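Local coordinates for MNMC2 (PDB 3VYW), which binds S-adenosylmethionine and, as a tRNA methyltransferase, modifies the wobble uridine without the oxidase domain to which such enzymes are usually fused, at residues K91-G104 / N184-S196. Numbering follows the deposited sequence.
With SAM (S-adenosylmethionine), chain E.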
ATOM      1  N   LYS A  91     -17.564 -11.417   7.385  1.00 47.20           N
ATOM      2  CA  LYS A  91     -18.694 -10.620   7.003  1.00 54.70           C
ATOM      3  C   LYS A  91     -19.485 -11.261   5.913  1.00 60.73           C
ATOM      4  O   LYS A  91     -20.642 -10.975   5.739  1.00 66.74           O
ATOM      5  CB  LYS A  91     -18.253  -9.242   6.586  1.00 54.37           C
ATOM      6  CG  LYS A  91     -17.707  -8.444   7.729  1.00 49.74           C
ATOM      7  CD  LYS A  91     -17.483  -7.032   7.291  1.00 50.38           C
ATOM      8  CE  LYS A  91     -16.667  -6.279   8.306  1.00 52.87           C
ATOM      9  NZ  LYS A  91     -16.737  -4.830   8.047  1.00 54.41           N
ATOM     10  N   ALA A  92     -18.824 -12.104   5.157  1.00 63.63           N
ATOM     11  CA  ALA A  92     -19.376 -12.674   3.966  1.00 62.25           C
ATOM     12  C   ALA A  92     -20.549 -13.567   4.205  1.00 69.54           C
ATOM     13  O   ALA A  92     -21.471 -13.589   3.417  1.00 73.20           O
ATOM     14  CB  ALA A  92     -18.311 -13.397   3.189  1.00 64.05           C
ATOM     15  N   LYS A  93     -20.512 -14.340   5.271  1.00 76.49           N
ATOM     16  CA  LYS A  93     -21.572 -15.306   5.473  1.00 86.18           C
ATOM     17  C   LYS A  93     -22.915 -14.634   5.635  1.00 81.81           C
ATOM     18  O   LYS A  93     -23.901 -15.087   5.096  1.00 83.49           O
ATOM     19  CB  LYS A  93     -21.294 -16.165   6.686  1.00 89.78           C
ATOM     20  CG  LYS A  93     -19.916 -15.995   7.277  1.00 91.94           C
ATOM     21  CD  LYS A  93     -19.739 -16.987   8.411  1.00 87.68           C
ATOM     22  CE  LYS A  93     -18.370 -16.874   9.041  1.00 95.34           C
ATOM     23  NZ  LYS A  93     -17.250 -16.876   8.053  1.00102.08           N
ATOM     24  N   GLU A  94     -22.947 -13.578   6.423  1.00 76.85           N
ATOM     25  CA  GLU A  94     -24.113 -12.741   6.537  1.00 75.31           C
ATOM     26  C   GLU A  94     -24.465 -11.936   5.309  1.00 69.27           C
ATOM     27  O   GLU A  94     -25.606 -11.744   4.993  1.00 79.77           O
ATOM     28  CB  GLU A  94     -23.934 -11.788   7.695  1.00 84.26           C
ATOM     29  CG  GLU A  94     -24.672 -12.178   8.960  1.00101.41           C
ATOM     30  CD  GLU A  94     -23.762 -12.169  10.176  1.00113.89           C
ATOM     31  OE1 GLU A  94     -24.184 -11.654  11.245  1.00 99.02           O
ATOM     32  OE2 GLU A  94     -22.614 -12.674  10.035  1.00120.10           O
ATOM     33  N   ARG A  95     -23.475 -11.365   4.677  1.00 68.53           N
ATOM     34  CA  ARG A  95     -23.703 -10.332   3.690  1.00 67.22           C
ATOM     35  C   ARG A  95     -24.048 -10.773   2.305  1.00 60.30           C
ATOM     36  O   ARG A  95     -23.858 -11.891   1.953  1.00 54.73           O
ATOM     37  CB  ARG A  95     -22.502  -9.426   3.624  1.00 68.30           C
ATOM     38  CG  ARG A  95     -22.078  -8.946   4.971  1.00 65.61           C
ATOM     39  CD  ARG A  95     -22.273  -7.467   4.988  1.00 71.00           C
ATOM     40  NE  ARG A  95     -21.735  -6.881   6.189  1.00 79.89           N
ATOM     41  CZ  ARG A  95     -21.076  -5.742   6.201  1.00 80.99           C
ATOM     42  NH1 ARG A  95     -20.879  -5.099   5.067  1.00 77.81           N
ATOM     43  NH2 ARG A  95     -20.632  -5.247   7.340  1.00 81.39           N
ATOM     44  N   LYS A  96     -24.530  -9.842   1.513  1.00 62.16           N
ATOM     45  CA  LYS A  96     -24.780 -10.080   0.115  1.00 64.22           C
ATOM     46  C   LYS A  96     -23.907  -9.259  -0.803  1.00 64.69           C
ATOM     47  O   LYS A  96     -23.956  -9.408  -2.002  1.00 62.49           O
ATOM     48  CB  LYS A  96     -26.240  -9.830  -0.182  1.00 62.66           C
ATOM     49  CG  LYS A  96     -27.130 -10.869   0.446  1.00 71.09           C
ATOM     50  CD  LYS A  96     -28.479 -10.930  -0.236  1.00 83.48           C
ATOM     51  CE  LYS A  96     -29.222 -12.204   0.115  1.00 79.84           C
ATOM     52  NZ  LYS A  96     -29.940 -12.742  -1.068  1.00 86.96           N
ATOM     53  N   VAL A  97     -23.138  -8.351  -0.242  1.00 64.41           N
ATOM     54  CA  VAL A  97     -22.169  -7.636  -1.024  1.00 59.14           C
ATOM     55  C   VAL A  97     -20.978  -7.292  -0.199  1.00 57.26           C
ATOM     56  O   VAL A  97     -21.113  -6.920   0.926  1.00 62.02           O
ATOM     57  CB  VAL A  97     -22.784  -6.378  -1.589  1.00 61.13           C
ATOM     58  CG1 VAL A  97     -21.819  -5.691  -2.525  1.00 61.18           C
ATOM     59  CG2 VAL A  97     -24.032  -6.764  -2.332  1.00 65.25           C
ATOM     60  N   ILE A  98     -19.804  -7.431  -0.771  1.00 51.73           N
ATOM     61  CA  ILE A  98     -18.602  -7.006  -0.126  1.00 45.51           C
ATOM     62  C   ILE A  98     -17.894  -6.058  -1.048  1.00 49.00           C
ATOM     63  O   ILE A  98     -17.749  -6.341  -2.193  1.00 51.17           O
ATOM     64  CB  ILE A  98     -17.710  -8.198   0.175  1.00 47.53           C
ATOM     65  CG1 ILE A  98     -18.192  -8.910   1.412  1.00 45.37           C
ATOM     66  CG2 ILE A  98     -16.300  -7.763   0.442  1.00 42.53           C
ATOM     67  CD1 ILE A  98     -17.882  -8.151   2.663  1.00 45.89           C
ATOM     68  N   ARG A  99     -17.454  -4.929  -0.535  1.00 46.52           N
ATOM     69  CA  ARG A  99     -16.704  -3.981  -1.313  1.00 47.55           C
ATOM     70  C   ARG A  99     -15.246  -3.850  -0.903  1.00 45.29           C
ATOM     71  O   ARG A  99     -14.940  -3.596   0.216  1.00 44.33           O
ATOM     72  CB  ARG A  99     -17.356  -2.627  -1.215  1.00 49.70           C
ATOM     73  CG  ARG A  99     -18.853  -2.676  -1.241  1.00 56.73           C
ATOM     74  CD  ARG A  99     -19.404  -1.381  -1.761  1.00 56.53           C
ATOM     75  NE  ARG A  99     -20.792  -1.492  -2.154  1.00 64.15           N
ATOM     76  CZ  ARG A  99     -21.767  -1.889  -1.359  1.00 61.34           C
ATOM     77  NH1 ARG A  99     -21.508  -2.226  -0.121  1.00 62.98           N
ATOM     78  NH2 ARG A  99     -22.999  -1.956  -1.809  1.00 61.16           N
ATOM     79  N   ILE A 100     -14.353  -4.012  -1.854  1.00 34.95           N
ATOM     80  CA  ILE A 100     -12.951  -3.845  -1.598  1.00 32.84           C
ATOM     81  C   ILE A 100     -12.333  -2.721  -2.377  1.00 34.66           C
ATOM     82  O   ILE A 100     -12.479  -2.634  -3.554  1.00 33.96           O
ATOM     83  CB  ILE A 100     -12.188  -5.097  -1.959  1.00 32.69           C
ATOM     84  CG1 ILE A 100     -12.756  -6.271  -1.219  1.00 31.47           C
ATOM     85  CG2 ILE A 100     -10.728  -4.920  -1.647  1.00 31.39           C
ATOM     86  CD1 ILE A 100     -12.091  -7.554  -1.587  1.00 32.63           C
ATOM     87  N   LEU A 101     -11.606  -1.876  -1.683  1.00 36.39           N
ATOM     88  CA  LEU A 101     -10.828  -0.837  -2.290  1.00 38.33           C
ATOM     89  C   LEU A 101      -9.422  -1.358  -2.363  1.00 37.49           C
ATOM     90  O   LEU A 101      -8.837  -1.646  -1.388  1.00 34.83           O
ATOM     91  CB  LEU A 101     -10.880   0.390  -1.405  1.00 37.00           C
ATOM     92  CG  LEU A 101     -11.016   1.755  -2.013  1.00 38.47           C
ATOM     93  CD1 LEU A 101     -10.089   2.764  -1.406  1.00 37.13           C
ATOM     94  CD2 LEU A 101     -10.785   1.655  -3.477  1.00 40.81           C
ATOM     95  N   ASP A 102      -8.885  -1.514  -3.553  1.00 44.12           N
ATOM     96  CA  ASP A 102      -7.579  -2.107  -3.696  1.00 42.14           C
ATOM     97  C   ASP A 102      -6.553  -1.118  -4.142  1.00 40.90           C
ATOM     98  O   ASP A 102      -6.624  -0.632  -5.213  1.00 42.99           O
ATOM     99  CB  ASP A 102      -7.663  -3.221  -4.707  1.00 45.27           C
ATOM    100  CG  ASP A 102      -6.498  -4.115  -4.668  1.00 54.72           C
ATOM    101  OD1 ASP A 102      -6.051  -4.408  -3.577  1.00 63.51           O
ATOM    102  OD2 ASP A 102      -6.011  -4.540  -5.711  1.00 51.67           O
ATOM    103  N   VAL A 103      -5.561  -0.856  -3.320  1.00 35.63           N
ATOM    104  CA  VAL A 103      -4.540   0.102  -3.656  1.00 33.60           C
ATOM    105  C   VAL A 103      -3.334  -0.591  -4.254  1.00 37.81           C
ATOM    106  O   VAL A 103      -2.548  -1.135  -3.564  1.00 43.51           O
ATOM    107  CB  VAL A 103      -4.104   0.838  -2.395  1.00 30.35           C
ATOM    108  CG1 VAL A 103      -2.900   1.662  -2.652  1.00 34.12           C
ATOM    109  CG2 VAL A 103      -5.190   1.695  -1.847  1.00 26.86           C
ATOM    110  N   GLY A 104      -3.224  -0.563  -5.566  1.00 39.38           N
ATOM    111  CA  GLY A 104      -2.182  -1.241  -6.300  1.00 37.11           C
ATOM    112  C   GLY A 104      -2.582  -2.592  -6.811  1.00 37.33           C
ATOM    113  O   GLY A 104      -2.482  -3.548  -6.125  1.00 40.69           O
ATOM    114  N   ASN A 184     -19.636   7.451  -3.815  1.00 64.52           N
ATOM    115  CA  ASN A 184     -20.686   6.529  -3.497  1.00 65.68           C
ATOM    116  C   ASN A 184     -20.196   5.124  -3.258  1.00 62.49           C
ATOM    117  O   ASN A 184     -20.908   4.166  -3.454  1.00 66.28           O
ATOM    118  CB  ASN A 184     -21.731   6.557  -4.600  1.00 72.42           C
ATOM    119  CG  ASN A 184     -22.188   7.963  -4.933  1.00 78.85           C
ATOM    120  OD1 ASN A 184     -22.736   8.661  -4.097  1.00 81.85           O
ATOM    121  ND2 ASN A 184     -21.964   8.378  -6.160  1.00 78.44           N
ATOM    122  N   PHE A 185     -18.965   5.007  -2.817  1.00 57.19           N
ATOM    123  CA  PHE A 185     -18.404   3.723  -2.481  1.00 56.29           C
ATOM    124  C   PHE A 185     -17.872   3.782  -1.060  1.00 55.49           C
ATOM    125  O   PHE A 185     -17.001   4.561  -0.775  1.00 56.44           O
ATOM    126  CB  PHE A 185     -17.263   3.480  -3.463  1.00 56.75           C
ATOM    127  CG  PHE A 185     -16.736   2.081  -3.492  1.00 53.57           C
ATOM    128  CD1 PHE A 185     -17.416   1.100  -4.126  1.00 52.71           C
ATOM    129  CD2 PHE A 185     -15.533   1.788  -2.943  1.00 50.02           C
ATOM    130  CE1 PHE A 185     -16.932  -0.165  -4.179  1.00 56.41           C
ATOM    131  CE2 PHE A 185     -15.037   0.524  -2.985  1.00 51.10           C
ATOM    132  CZ  PHE A 185     -15.738  -0.458  -3.604  1.00 58.22           C
ATOM    133  N   LYS A 186     -18.388   2.971  -0.161  1.00 53.65           N
ATOM    134  CA  LYS A 186     -17.743   2.816   1.128  1.00 52.71           C
ATOM    135  C   LYS A 186     -17.257   1.386   1.288  1.00 52.24           C
ATOM    136  O   LYS A 186     -18.038   0.482   1.471  1.00 42.43           O
ATOM    137  CB  LYS A 186     -18.700   3.147   2.259  1.00 52.35           C
ATOM    138  CG  LYS A 186     -19.278   4.537   2.231  1.00 55.13           C
ATOM    139  CD  LYS A 186     -18.207   5.579   2.427  1.00 62.62           C
ATOM    140  CE  LYS A 186     -18.735   6.767   3.202  1.00 67.25           C
ATOM    141  NZ  LYS A 186     -18.092   8.056   2.818  1.00 71.49           N
ATOM    142  N   ALA A 187     -15.955   1.199   1.210  1.00 50.38           N
ATOM    143  CA  ALA A 187     -15.371  -0.121   1.228  1.00 51.56           C
ATOM    144  C   ALA A 187     -15.442  -0.850   2.537  1.00 45.87           C
ATOM    145  O   ALA A 187     -15.292  -0.277   3.564  1.00 46.13           O
ATOM    146  CB  ALA A 187     -13.944  -0.053   0.753  1.00 53.04           C
ATOM    147  N   ASP A 188     -15.734  -2.128   2.475  1.00 44.22           N
ATOM    148  CA  ASP A 188     -15.542  -3.033   3.583  1.00 45.69           C
ATOM    149  C   ASP A 188     -14.104  -3.299   3.948  1.00 43.32           C
ATOM    150  O   ASP A 188     -13.793  -3.477   5.082  1.00 43.19           O
ATOM    151  CB  ASP A 188     -16.299  -4.316   3.357  1.00 44.87           C
ATOM    152  CG  ASP A 188     -17.742  -4.103   3.400  1.00 53.76           C
ATOM    153  OD1 ASP A 188     -18.234  -3.738   4.458  1.00 56.21           O
ATOM    154  OD2 ASP A 188     -18.403  -4.268   2.383  1.00 57.40           O
ATOM    155  N   ALA A 189     -13.253  -3.399   2.947  1.00 40.16           N
ATOM    156  CA  ALA A 189     -11.854  -3.610   3.123  1.00 41.23           C
ATOM    157  C   ALA A 189     -11.109  -2.700   2.215  1.00 43.55           C
ATOM    158  O   ALA A 189     -11.486  -2.535   1.102  1.00 49.15           O
ATOM    159  CB  ALA A 189     -11.512  -5.025   2.782  1.00 36.32           C
ATOM    160  N   VAL A 190     -10.025  -2.124   2.691  1.00 38.71           N
ATOM    161  CA  VAL A 190      -9.079  -1.474   1.832  1.00 36.18           C
ATOM    162  C   VAL A 190      -7.825  -2.277   1.896  1.00 33.30           C
ATOM    163  O   VAL A 190      -7.304  -2.463   2.931  1.00 29.14           O
ATOM    164  CB  VAL A 190      -8.721  -0.102   2.339  1.00 36.78           C
ATOM    165  CG1 VAL A 190      -7.693   0.545   1.441  1.00 33.56           C
ATOM    166  CG2 VAL A 190      -9.949   0.738   2.497  1.00 35.34           C
ATOM    167  N   PHE A 191      -7.357  -2.769   0.776  1.00 31.64           N
ATOM    168  CA  PHE A 191      -6.125  -3.498   0.763  1.00 32.71           C
ATOM    169  C   PHE A 191      -5.093  -2.531   0.305  1.00 33.20           C
ATOM    170  O   PHE A 191      -5.035  -2.224  -0.828  1.00 32.72           O
ATOM    171  CB  PHE A 191      -6.184  -4.605  -0.262  1.00 31.28           C
ATOM    172  CG  PHE A 191      -7.039  -5.751   0.117  1.00 33.77           C
ATOM    173  CD1 PHE A 191      -7.488  -6.607  -0.848  1.00 33.81           C
ATOM    174  CD2 PHE A 191      -7.393  -5.978   1.408  1.00 33.30           C
ATOM    175  CE1 PHE A 191      -8.275  -7.659  -0.526  1.00 34.96           C
ATOM    176  CE2 PHE A 191      -8.168  -7.035   1.736  1.00 32.88           C
ATOM    177  CZ  PHE A 191      -8.614  -7.873   0.771  1.00 32.66           C
ATOM    178  N   HIS A 192      -4.276  -2.040   1.196  1.00 29.56           N
ATOM    179  CA  HIS A 192      -3.383  -1.018   0.825  1.00 30.39           C
ATOM    180  C   HIS A 192      -2.044  -1.560   0.572  1.00 30.69           C
ATOM    181  O   HIS A 192      -1.258  -1.689   1.460  1.00 31.66           O
ATOM    182  CB  HIS A 192      -3.336  -0.044   1.960  1.00 31.75           C
ATOM    183  CG  HIS A 192      -2.820   1.289   1.582  1.00 33.78           C
ATOM    184  ND1 HIS A 192      -3.551   2.351   1.617  1.00 33.53           N
ATOM    185  CD2 HIS A 192      -1.600   1.681   1.153  1.00 35.90           C
ATOM    186  CE1 HIS A 192      -2.853   3.380   1.225  1.00 32.07           C
ATOM    187  NE2 HIS A 192      -1.644   3.049   0.942  1.00 34.09           N
ATOM    188  N   ASP A 193      -1.752  -1.841  -0.671  1.00 33.98           N
ATOM    189  CA  ASP A 193      -0.579  -2.592  -1.003  1.00 35.02           C
ATOM    190  C   ASP A 193       0.270  -1.912  -2.022  1.00 36.42           C
ATOM    191  O   ASP A 193       0.337  -2.318  -3.137  1.00 43.34           O
ATOM    192  CB  ASP A 193      -0.992  -3.933  -1.537  1.00 38.13           C
ATOM    193  CG  ASP A 193       0.088  -4.922  -1.473  1.00 40.33           C
ATOM    194  OD1 ASP A 193       1.063  -4.675  -0.799  1.00 40.55           O
ATOM    195  OD2 ASP A 193      -0.023  -5.950  -2.102  1.00 40.42           O
ATOM    196  N   ALA A 194       0.905  -0.846  -1.605  1.00 31.55           N
ATOM    197  CA  ALA A 194       1.871  -0.159  -2.387  1.00 30.32           C
ATOM    198  C   ALA A 194       3.235  -0.690  -2.053  1.00 32.02           C
ATOM    199  O   ALA A 194       3.384  -1.500  -1.190  1.00 32.95           O
ATOM    200  CB  ALA A 194       1.788   1.311  -2.131  1.00 30.18           C
ATOM    201  N   PHE A 195       4.229  -0.228  -2.761  1.00 29.81           N
ATOM    202  CA  PHE A 195       5.595  -0.530  -2.449  1.00 30.96           C
ATOM    203  C   PHE A 195       5.893   0.299  -1.238  1.00 28.20           C
ATOM    204  O   PHE A 195       5.148   1.139  -0.886  1.00 30.04           O
ATOM    205  CB  PHE A 195       6.535  -0.218  -3.605  1.00 29.59           C
ATOM    206  CG  PHE A 195       6.434  -1.170  -4.730  1.00 29.02           C
ATOM    207  CD1 PHE A 195       5.833  -0.806  -5.882  1.00 30.32           C
ATOM    208  CD2 PHE A 195       6.917  -2.420  -4.619  1.00 28.12           C
ATOM    209  CE1 PHE A 195       5.711  -1.674  -6.905  1.00 27.53           C
ATOM    210  CE2 PHE A 195       6.799  -3.303  -5.636  1.00 29.00           C
ATOM    211  CZ  PHE A 195       6.197  -2.928  -6.786  1.00 27.27           C
ATOM    212  N   SER A 196       7.002   0.053  -0.605  1.00 29.36           N
ATOM    213  CA  SER A 196       7.250   0.496   0.732  1.00 30.27           C
ATOM    214  C   SER A 196       7.291   2.005   0.793  1.00 31.67           C
ATOM    215  O   SER A 196       7.531   2.636  -0.181  1.00 34.75           O
ATOM    216  CB  SER A 196       8.502  -0.176   1.241  1.00 26.73           C
ATOM    217  OG  SER A 196       9.393   0.736   1.752  1.00 39.77           O
TER
HETATM  218  N   SAM E 501      -1.201  -5.726  -4.823  1.00 36.95           N
HETATM  219  CA  SAM E 501      -0.370  -6.371  -5.769  1.00 41.32           C
HETATM  220  C   SAM E 501      -0.750  -7.797  -5.672  1.00 42.41           C
HETATM  221  O   SAM E 501      -0.387  -8.630  -6.466  1.00 44.54           O
HETATM  222  OXT SAM E 501      -1.488  -8.119  -4.789  1.00 44.23           O
HETATM  223  CB  SAM E 501       1.038  -5.956  -5.408  1.00 44.33           C
HETATM  224  CG  SAM E 501       1.238  -4.537  -5.955  1.00 49.23           C
HETATM  225  SD  SAM E 501       2.686  -3.810  -5.685  1.00 49.66           S
HETATM  226  CE  SAM E 501       3.063  -3.976  -4.110  1.00 50.49           C
HETATM  227  C5' SAM E 501       2.601  -2.177  -5.956  1.00 45.65           C
HETATM  228  C4' SAM E 501       1.710  -1.715  -7.117  1.00 45.13           C
HETATM  229  O4' SAM E 501       1.344  -0.363  -6.923  1.00 43.04           O
HETATM  230  C3' SAM E 501       2.383  -1.737  -8.473  1.00 45.60           C
HETATM  231  O3' SAM E 501       1.482  -2.220  -9.444  1.00 40.82           O
HETATM  232  C2' SAM E 501       2.660  -0.289  -8.771  1.00 44.34           C
HETATM  233  O2' SAM E 501       2.654  -0.059 -10.152  1.00 39.91           O
HETATM  234  C1' SAM E 501       1.506   0.387  -8.109  1.00 39.57           C
HETATM  235  N9  SAM E 501       1.688   1.834  -7.865  1.00 36.84           N
HETATM  236  C8  SAM E 501       2.722   2.444  -7.336  1.00 32.57           C
HETATM  237  N7  SAM E 501       2.538   3.747  -7.250  1.00 30.89           N
HETATM  238  C5  SAM E 501       1.360   4.005  -7.735  1.00 30.61           C
HETATM  239  C6  SAM E 501       0.545   5.194  -7.940  1.00 33.11           C
HETATM  240  N6  SAM E 501       0.961   6.403  -7.608  1.00 30.44           N
HETATM  241  N1  SAM E 501      -0.632   5.038  -8.475  1.00 31.67           N
HETATM  242  C2  SAM E 501      -1.084   3.866  -8.808  1.00 29.02           C
HETATM  243  N3  SAM E 501      -0.402   2.771  -8.663  1.00 32.65           N
HETATM  244  C4  SAM E 501       0.808   2.756  -8.143  1.00 31.46           C
HETATM  245  O   HOH W   1     -14.193  -5.679   6.399  1.00 48.30           O
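Strand 97-103 and strand 189-192 run side by side in parallel, 19° apart, and bond from Ala189 N to Arg99 O through to Asp193 N on Val103 O. Where segment 184-196 turns a corner, at Asp188, the carboxylate takes over: Asp188 OD2 receives Arg99 N at 3.1 Å through its anti lone pair, nearly straight at 170°. Asp188 OD1 makes a salt bridge with Arg95 NH1 at 3.0 Å, though as a hydrogen bond it is weak. With an alanine at Asp188, Arg99 N would probably lose this acceptor and the Arg95 guanidinium its counter-charge here. Arg99 sends its own NE to Glu128, while Arg99 CB lies 3.6 Å from Phe185 CZ. Beta-branched residues suit extended strands: Ile100 lays CG2 over one face of the Phe191 ring, and Val103, with CG1 anti to the backbone N (chi1 170°), sets that methyl over the centre of the His192 ring. At the C-terminal ends, Gly104 O and Asp193 OD2 both accept from the S-adenosylmethionine N, at 2.8 and 3.0 Å; Gly104's backbone would jam any CB against the preceding carbonyl O. Neighbouring parallel strands whose C-terminal ends hold the cofactor are characteristic of the Rossmann-like methyltransferase fold.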